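Local coordinates for protein DspB (PDB 1YHT) that hydrolyses beta-linked N-acetylhexosamine residues as a family 20 glycoside hydrolase and disperses biofilms, probably by cutting their polysaccharide matrix, at residues 29-35 with 89-93; 55-60 with 119-124. One frame throughout, in Å; residues are numbered along the deposited sequence.

Contact 1: 29-35 with 89-93; sequences FYSPEVI and KPFLS
Phe29 lays one face of its ring over Pro90: CB of Pro90 stands above the middle of the ring, 3.6 Å from its centroid and 13° off the normal, a CH-pi contact. The two side chains overlap running in opposite senses, and Pro90 CG lies 3.5 Å from Phe29 CG. With CG anti to the backbone N (chi1 -165°), the Phe29 ring extends from its loop until CZ meets Leu92 CD2 at 3.6 Å. Leu92 divides its branches. CD2 serves Phe29 and the ring of Pro32, whose CG is 4.0 Å from it, while CD1 meets CD1 of Ile35 tip to tip at 4.1 Å. No hydrogen bond spans the two segments; the side chains meet through apolar contacts. The turn into helix 32-44 is secured locally, because Ser31 is the N-cap residue and its OG accepts from Val34 N at 3.1 Å. Leu97 and Ile100 of helix 94-106 continue the apolar layer around Leu92. Here the loop and first turn of helix 32-44 pack against strand 90-91, at the edge of the small three-stranded antiparallel sheet, and against the lead-in to helix 94-106, in the outer layer of the TIM barrel.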
ATOM      1  N   PHE A  29      11.471   4.861  -7.429  1.00  9.01           N
ATOM      2  CA  PHE A  29      11.659   3.532  -8.022  1.00  9.24           C
ATOM      3  C   PHE A  29      12.805   2.835  -7.358  1.00  9.04           C
ATOM      4  O   PHE A  29      13.764   3.489  -6.986  1.00 10.14           O
ATOM      5  CB  PHE A  29      11.951   3.668  -9.517  1.00  8.91           C
ATOM      6  CG  PHE A  29      11.810   2.400 -10.289  1.00  7.99           C
ATOM      7  CD1 PHE A  29      10.570   1.933 -10.652  1.00  6.44           C
ATOM      8  CD2 PHE A  29      12.935   1.670 -10.668  1.00  8.24           C
ATOM      9  CE1 PHE A  29      10.412   0.787 -11.385  1.00  7.88           C
ATOM     10  CE2 PHE A  29      12.791   0.518 -11.407  1.00  8.32           C
ATOM     11  CZ  PHE A  29      11.546   0.069 -11.766  1.00  6.29           C
ATOM     12  N   TYR A  30      12.734   1.507  -7.253  1.00  9.49           N
ATOM     13  CA  TYR A  30      13.804   0.697  -6.700  1.00  8.68           C
ATOM     14  C   TYR A  30      14.173  -0.438  -7.662  1.00  9.12           C
ATOM     15  O   TYR A  30      13.316  -1.159  -8.216  1.00  7.57           O
ATOM     16  CB  TYR A  30      13.406   0.099  -5.321  1.00  9.07           C
ATOM     17  CG  TYR A  30      13.039   1.143  -4.262  1.00  8.51           C
ATOM     18  CD1 TYR A  30      13.895   1.416  -3.184  1.00  7.40           C
ATOM     19  CD2 TYR A  30      11.864   1.846  -4.346  1.00  8.59           C
ATOM     20  CE1 TYR A  30      13.561   2.329  -2.190  1.00  8.00           C
ATOM     21  CE2 TYR A  30      11.518   2.814  -3.374  1.00  7.28           C
ATOM     22  CZ  TYR A  30      12.355   3.036  -2.295  1.00  8.20           C
ATOM     23  OH  TYR A  30      12.035   3.981  -1.348  1.00  6.56           O
ATOM     24  N   SER A  31      15.470  -0.588  -7.862  1.00  8.78           N
ATOM     25  CA  SER A  31      16.010  -1.607  -8.742  1.00  9.16           C
ATOM     26  C   SER A  31      15.662  -3.010  -8.240  1.00  8.84           C
ATOM     27  O   SER A  31      15.475  -3.212  -7.057  1.00  9.53           O
ATOM     28  CB  SER A  31      17.521  -1.429  -8.868  1.00  8.37           C
ATOM     29  OG  SER A  31      18.190  -1.947  -7.732  1.00  8.98           O
ATOM     30  N   PRO A  32      15.530  -3.981  -9.139  1.00 10.65           N
ATOM     31  CA  PRO A  32      15.405  -5.364  -8.649  1.00 10.84           C
ATOM     32  C   PRO A  32      16.418  -5.787  -7.576  1.00 10.34           C
ATOM     33  O   PRO A  32      16.055  -6.421  -6.581  1.00 10.26           O
ATOM     34  CB  PRO A  32      15.590  -6.194  -9.928  1.00 11.30           C
ATOM     35  CG  PRO A  32      15.024  -5.329 -10.993  1.00 10.99           C
ATOM     36  CD  PRO A  32      15.398  -3.915 -10.609  1.00 10.77           C
ATOM     37  N   GLU A  33      17.670  -5.397  -7.760  1.00 10.51           N
ATOM     38  CA  GLU A  33      18.726  -5.687  -6.780  1.00  9.77           C
ATOM     39  C   GLU A  33      18.393  -5.170  -5.378  1.00  8.41           C
ATOM     40  O   GLU A  33      18.544  -5.877  -4.407  1.00  8.03           O
ATOM     41  CB  GLU A  33      20.071  -5.108  -7.237  1.00  9.58           C
ATOM     42  CG  GLU A  33      20.836  -5.972  -8.237  1.00 11.97           C
ATOM     43  CD  GLU A  33      21.495  -7.208  -7.647  1.00 15.18           C
ATOM     44  OE1 GLU A  33      21.664  -7.250  -6.407  1.00 14.11           O
ATOM     45  OE2 GLU A  33      21.824  -8.146  -8.445  1.00 16.08           O
ATOM     46  N   VAL A  34      17.962  -3.925  -5.300  1.00  8.00           N
ATOM     47  CA  VAL A  34      17.614  -3.290  -4.041  1.00  7.31           C
ATOM     48  C   VAL A  34      16.342  -3.888  -3.458  1.00  7.07           C
ATOM     49  O   VAL A  34      16.253  -4.091  -2.253  1.00  7.21           O
ATOM     50  CB  VAL A  34      17.496  -1.780  -4.204  1.00  7.57           C
ATOM     51  CG1 VAL A  34      16.923  -1.142  -2.969  1.00  8.68           C
ATOM     52  CG2 VAL A  34      18.881  -1.151  -4.586  1.00 10.07           C
ATOM     53  N   ILE A  35      15.360  -4.213  -4.308  1.00  7.51           N
ATOM     54  CA  ILE A  35      14.161  -4.898  -3.843  1.00  6.84           C
ATOM     55  C   ILE A  35      14.507  -6.246  -3.211  1.00  7.65           C
ATOM     56  O   ILE A  35      13.974  -6.609  -2.151  1.00  8.10           O
ATOM     57  CB  ILE A  35      13.139  -5.050  -4.972  1.00  7.83           C
ATOM     58  CG1 ILE A  35      12.541  -3.644  -5.316  1.00  6.71           C
ATOM     59  CG2 ILE A  35      12.015  -5.977  -4.517  1.00  8.08           C
ATOM     60  CD1 ILE A  35      11.640  -3.597  -6.508  1.00  7.88           C
ATOM     61  N   LYS A  89       8.639   7.747 -17.003  1.00 11.89           N
ATOM     62  CA  LYS A  89       8.755   7.118 -15.655  1.00 11.62           C
ATOM     63  C   LYS A  89       9.148   5.661 -15.787  1.00  9.83           C
ATOM     64  O   LYS A  89       8.861   5.079 -16.820  1.00  8.71           O
ATOM     65  CB  LYS A  89       7.403   7.129 -14.970  1.00 12.28           C
ATOM     66  CG  LYS A  89       6.833   8.445 -14.696  1.00 15.59           C
ATOM     67  CD  LYS A  89       7.794   9.296 -13.927  1.00 21.03           C
ATOM     68  CE  LYS A  89       7.024  10.438 -13.265  1.00 24.10           C
ATOM     69  NZ  LYS A  89       7.908  11.636 -13.218  1.00 26.21           N
ATOM     70  N   PRO A  90       9.822   5.089 -14.755  1.00  8.86           N
ATOM     71  CA  PRO A  90      10.264   3.700 -14.783  1.00  8.74           C
ATOM     72  C   PRO A  90       9.213   2.655 -14.476  1.00  8.02           C
ATOM     73  O   PRO A  90       8.232   2.938 -13.806  1.00  8.74           O
ATOM     74  CB  PRO A  90      11.350   3.664 -13.717  1.00  8.47           C
ATOM     75  CG  PRO A  90      10.912   4.723 -12.723  1.00  8.95           C
ATOM     76  CD  PRO A  90      10.329   5.799 -13.559  1.00  8.43           C
ATOM     77  N   PHE A  91       9.409   1.455 -15.008  1.00  7.66           N
ATOM     78  CA  PHE A  91       8.565   0.335 -14.588  1.00  7.29           C
ATOM     79  C   PHE A  91       9.337  -0.957 -14.613  1.00  7.46           C
ATOM     80  O   PHE A  91      10.334  -1.116 -15.344  1.00  8.58           O
ATOM     81  CB  PHE A  91       7.294   0.277 -15.420  1.00  6.81           C
ATOM     82  CG  PHE A  91       7.533  -0.015 -16.872  1.00  6.87           C
ATOM     83  CD1 PHE A  91       7.480  -1.333 -17.334  1.00  5.94           C
ATOM     84  CD2 PHE A  91       7.787   1.006 -17.784  1.00  9.16           C
ATOM     85  CE1 PHE A  91       7.670  -1.626 -18.690  1.00  6.49           C
ATOM     86  CE2 PHE A  91       7.977   0.712 -19.128  1.00  7.08           C
ATOM     87  CZ  PHE A  91       7.929  -0.610 -19.574  1.00  7.86           C
ATOM     88  N   LEU A  92       8.900  -1.900 -13.788  1.00  8.42           N
ATOM     89  CA  LEU A  92       9.514  -3.236 -13.748  1.00  7.61           C
ATOM     90  C   LEU A  92       8.954  -4.039 -14.878  1.00  7.52           C
ATOM     91  O   LEU A  92       7.724  -4.131 -15.030  1.00  8.38           O
ATOM     92  CB  LEU A  92       9.232  -3.928 -12.403  1.00  7.62           C
ATOM     93  CG  LEU A  92       9.932  -3.328 -11.198  1.00  8.00           C
ATOM     94  CD1 LEU A  92       9.330  -3.849  -9.878  1.00  8.10           C
ATOM     95  CD2 LEU A  92      11.463  -3.523 -11.244  1.00  8.25           C
ATOM     96  N   SER A  93       9.829  -4.669 -15.658  1.00  7.71           N
ATOM     97  CA  SER A  93       9.383  -5.567 -16.685  1.00  7.72           C
ATOM     98  C   SER A  93       8.844  -6.849 -16.061  1.00  7.72           C
ATOM     99  O   SER A  93       9.159  -7.183 -14.925  1.00  7.19           O
ATOM    100  CB  SER A  93      10.531  -5.931 -17.643  1.00  8.26           C
ATOM    101  OG  SER A  93      11.416  -6.843 -17.014  1.00  8.27           O
TER

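Contact 2: 55-60 with 119-124; sequences SDHENY and NHMTAI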
ATOM      1  N   SER A  55       1.439   1.590  -7.536  1.00  6.64           N
ATOM      2  CA  SER A  55       0.508   2.410  -8.306  1.00  7.37           C
ATOM      3  C   SER A  55       0.012   3.591  -7.411  1.00  7.49           C
ATOM      4  O   SER A  55      -0.518   3.380  -6.312  1.00  7.14           O
ATOM      5  CB  SER A  55      -0.652   1.559  -8.791  1.00  7.26           C
ATOM      6  OG  SER A  55      -1.652   2.344  -9.436  1.00 11.16           O
ATOM      7  N   ASP A  56       0.208   4.816  -7.887  1.00  7.28           N
ATOM      8  CA  ASP A  56      -0.287   5.990  -7.165  1.00  8.46           C
ATOM      9  C   ASP A  56      -0.446   7.123  -8.174  1.00  8.29           C
ATOM     10  O   ASP A  56      -0.485   6.870  -9.363  1.00  7.94           O
ATOM     11  CB  ASP A  56       0.630   6.367  -5.974  1.00  7.99           C
ATOM     12  CG  ASP A  56      -0.149   6.935  -4.783  1.00  8.28           C
ATOM     13  OD1 ASP A  56      -0.701   8.063  -4.958  1.00  8.20           O
ATOM     14  OD2 ASP A  56      -0.260   6.260  -3.678  1.00  8.07           O
ATOM     15  N   HIS A  57      -0.511   8.370  -7.727  1.00  8.96           N
ATOM     16  CA  HIS A  57      -0.661   9.472  -8.658  1.00  8.57           C
ATOM     17  C   HIS A  57       0.523   9.655  -9.609  1.00  8.90           C
ATOM     18  O   HIS A  57       0.328   9.888 -10.794  1.00  8.43           O
ATOM     19  CB  HIS A  57      -0.857  10.792  -7.922  1.00  9.60           C
ATOM     20  CG  HIS A  57      -2.039  10.821  -7.028  1.00  7.13           C
ATOM     21  ND1 HIS A  57      -3.326  10.776  -7.511  1.00  9.66           N
ATOM     22  CD2 HIS A  57      -2.141  11.015  -5.694  1.00  7.82           C
ATOM     23  CE1 HIS A  57      -4.171  10.910  -6.507  1.00 10.40           C
ATOM     24  NE2 HIS A  57      -3.484  11.070  -5.395  1.00  8.40           N
ATOM     25  N   GLU A  58       1.728   9.433  -9.108  1.00  9.86           N
ATOM     26  CA  GLU A  58       2.929   9.834  -9.801  1.00 10.18           C
ATOM     27  C   GLU A  58       3.370   8.784 -10.832  1.00  9.90           C
ATOM     28  O   GLU A  58       4.003   9.141 -11.838  1.00  9.28           O
ATOM     29  CB  GLU A  58       4.068  10.069  -8.802  1.00 10.72           C
ATOM     30  CG  GLU A  58       3.902  11.273  -7.867  1.00 12.26           C
ATOM     31  CD  GLU A  58       2.999  11.005  -6.692  1.00 12.34           C
ATOM     32  OE1 GLU A  58       2.399   9.923  -6.598  1.00 12.28           O
ATOM     33  OE2 GLU A  58       2.874  11.893  -5.844  1.00 14.61           O
ATOM     34  N   ASN A  59       3.058   7.508 -10.582  1.00  9.37           N
ATOM     35  CA  ASN A  59       3.456   6.452 -11.495  1.00  8.58           C
ATOM     36  C   ASN A  59       2.712   5.132 -11.261  1.00  9.16           C
ATOM     37  O   ASN A  59       2.089   4.931 -10.213  1.00  8.68           O
ATOM     38  CB  ASN A  59       4.970   6.229 -11.357  1.00  8.58           C
ATOM     39  CG  ASN A  59       5.578   5.397 -12.487  1.00  7.19           C
ATOM     40  OD1 ASN A  59       5.072   5.340 -13.615  1.00  7.41           O
ATOM     41  ND2 ASN A  59       6.708   4.799 -12.196  1.00  4.15           N
ATOM     42  N   TYR A  60       2.743   4.286 -12.299  1.00  8.94           N
ATOM     43  CA  TYR A  60       2.289   2.899 -12.256  1.00  8.51           C
ATOM     44  C   TYR A  60       3.568   2.140 -12.643  1.00  8.51           C
ATOM     45  O   TYR A  60       3.966   2.145 -13.812  1.00  8.12           O
ATOM     46  CB  TYR A  60       1.177   2.655 -13.323  1.00  7.97           C
ATOM     47  CG  TYR A  60       0.624   1.269 -13.308  1.00  7.73           C
ATOM     48  CD1 TYR A  60      -0.412   0.937 -12.439  1.00  7.02           C
ATOM     49  CD2 TYR A  60       1.172   0.261 -14.109  1.00  9.18           C
ATOM     50  CE1 TYR A  60      -0.929  -0.365 -12.388  1.00  7.35           C
ATOM     51  CE2 TYR A  60       0.692  -1.052 -14.054  1.00  9.81           C
ATOM     52  CZ  TYR A  60      -0.391  -1.340 -13.183  1.00  9.86           C
ATOM     53  OH  TYR A  60      -0.889  -2.590 -13.066  1.00 10.56           O
ATOM     54  N   ASN A 119      -9.069   6.613  -5.122  1.00  8.95           N
ATOM     55  CA  ASN A 119      -8.141   7.742  -5.304  1.00  8.61           C
ATOM     56  C   ASN A 119      -6.729   7.165  -5.594  1.00  8.84           C
ATOM     57  O   ASN A 119      -6.608   5.970  -5.893  1.00  5.87           O
ATOM     58  CB  ASN A 119      -8.243   8.674  -4.069  1.00  8.74           C
ATOM     59  CG  ASN A 119      -8.009  10.176  -4.400  1.00 10.21           C
ATOM     60  OD1 ASN A 119      -8.937  11.044  -4.294  1.00 13.39           O
ATOM     61  ND2 ASN A 119      -6.775  10.503  -4.771  1.00  6.09           N
ATOM     62  N   HIS A 120      -5.681   7.988  -5.503  1.00  8.83           N
ATOM     63  CA  HIS A 120      -4.299   7.509  -5.602  1.00  9.34           C
ATOM     64  C   HIS A 120      -4.099   6.633  -6.859  1.00  9.76           C
ATOM     65  O   HIS A 120      -3.439   5.583  -6.836  1.00  9.08           O
ATOM     66  CB  HIS A 120      -3.910   6.798  -4.300  1.00  8.62           C
ATOM     67  CG  HIS A 120      -3.658   7.734  -3.154  1.00  6.90           C
ATOM     68  ND1 HIS A 120      -2.549   8.553  -3.101  1.00  7.51           N
ATOM     69  CD2 HIS A 120      -4.373   7.995  -2.026  1.00  6.34           C
ATOM     70  CE1 HIS A 120      -2.598   9.284  -1.994  1.00  8.66           C
ATOM     71  NE2 HIS A 120      -3.683   8.949  -1.310  1.00  6.33           N
ATOM     72  N   MET A 121      -4.661   7.091  -7.986  1.00 10.33           N
ATOM     73  CA  MET A 121      -4.602   6.301  -9.229  1.00  9.42           C
ATOM     74  C   MET A 121      -4.426   7.108 -10.478  1.00  9.36           C
ATOM     75  O   MET A 121      -4.763   6.642 -11.565  1.00 10.20           O
ATOM     76  CB  MET A 121      -5.804   5.333  -9.327  1.00 10.32           C
ATOM     77  CG  MET A 121      -7.172   5.944  -9.337  1.00  8.52           C
ATOM     78  SD  MET A 121      -8.542   4.774  -9.475  1.00 10.43           S
ATOM     79  CE  MET A 121      -7.958   3.710 -10.789  1.00  8.60           C
ATOM     80  N   THR A 122      -3.857   8.307 -10.360  1.00 10.05           N
ATOM     81  CA  THR A 122      -3.682   9.174 -11.524  1.00  9.72           C
ATOM     82  C   THR A 122      -2.803   8.560 -12.610  1.00  9.54           C
ATOM     83  O   THR A 122      -3.069   8.753 -13.771  1.00  9.52           O
ATOM     84  CB  THR A 122      -3.189  10.567 -11.150  1.00  9.32           C
ATOM     85  OG1 THR A 122      -4.060  11.098 -10.153  1.00 10.23           O
ATOM     86  CG2 THR A 122      -3.222  11.497 -12.353  1.00 12.66           C
ATOM     87  N   ALA A 123      -1.759   7.832 -12.241  1.00  9.53           N
ATOM     88  CA  ALA A 123      -0.875   7.255 -13.249  1.00  9.53           C
ATOM     89  C   ALA A 123      -1.664   6.290 -14.164  1.00  8.79           C
ATOM     90  O   ALA A 123      -1.498   6.274 -15.376  1.00  9.44           O
ATOM     91  CB  ALA A 123       0.286   6.545 -12.578  1.00  9.83           C
ATOM     92  N   ILE A 124      -2.522   5.485 -13.563  1.00  9.18           N
ATOM     93  CA  ILE A 124      -3.424   4.618 -14.328  1.00  9.09           C
ATOM     94  C   ILE A 124      -4.282   5.448 -15.288  1.00  9.64           C
ATOM     95  O   ILE A 124      -4.388   5.112 -16.449  1.00 10.31           O
ATOM     96  CB  ILE A 124      -4.327   3.821 -13.388  1.00  8.62           C
ATOM     97  CG1 ILE A 124      -3.515   2.715 -12.662  1.00  7.41           C
ATOM     98  CG2 ILE A 124      -5.477   3.213 -14.137  1.00  9.32           C
ATOM     99  CD1 ILE A 124      -4.221   2.098 -11.459  1.00  7.67           C
TER
HETATM  100  O   HOH W   1      -3.424   3.121  -7.750  1.00  7.82           O
HETATM  101  O   HOH W   2      -1.876   4.812 -10.652  1.00  7.89           O
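The loop 55-60 runs beside the start of helix 122-132, with CA atoms of His57 and Thr122 4.2 Å apart and Ala123 N donating to Asp56 O at 3.3 Å. Both segments follow parallel strands of the TIM barrel, 49-53 and 110-117, at whose C-terminal ends such enzymes carry their active site. Asp56 and His120 lie side by side and form a His-carboxylate hydrogen bond: the N-H at His120 ND1 donates to Asp56 OD1 at 2.7 Å, on the syn lone pair and nearly in the imidazole plane, though the carboxylate is turned 74° from that ring. The anti lone pair of OD1 takes His57 N, so two donors fix this oxygen, while His53 binds OD2. Glu184 holds the other imidazole nitrogen of His120. His57 turns its face to the backbone of His120, whose CA sits 3.7 Å from the ring centroid. At the edge of the same imidazole, ND1 shares a 2.8 Å hydrogen bond with Thr122 OG1, fixing the ring's rotation. Further along, Ile124 CG1 packs obliquely against Tyr60 CD1, with Leu163 of helix 154-171 touching both residues. A water donates to Asp56 O at 2.8 Å, accepts from Ile124 N and hydrogen-bonds to Ser55 OG.

Asn59 ND2 of contact 2 probably donates to Pro90 O of contact 1 at 2.9 Å, and Lys89 CB packs 3.2 Å from Asn59 OD1, so the two contacts meet directly although their centres lie about 16 Å apart. Their segments alternate along the sequence. Contact 1 packs apolar side chains in the outer part of the barrel, about 16 Å from the chain centre against 12 Å for contact 2, which places polar groups near the C-terminal ends of strands 49-53 and 110-117. The side chain of His120 is about 4 Å from a bound acetic acid and about 5 Å from a glycerol, both probably crystallisation additives, though their position is consistent with a substrate pocket there.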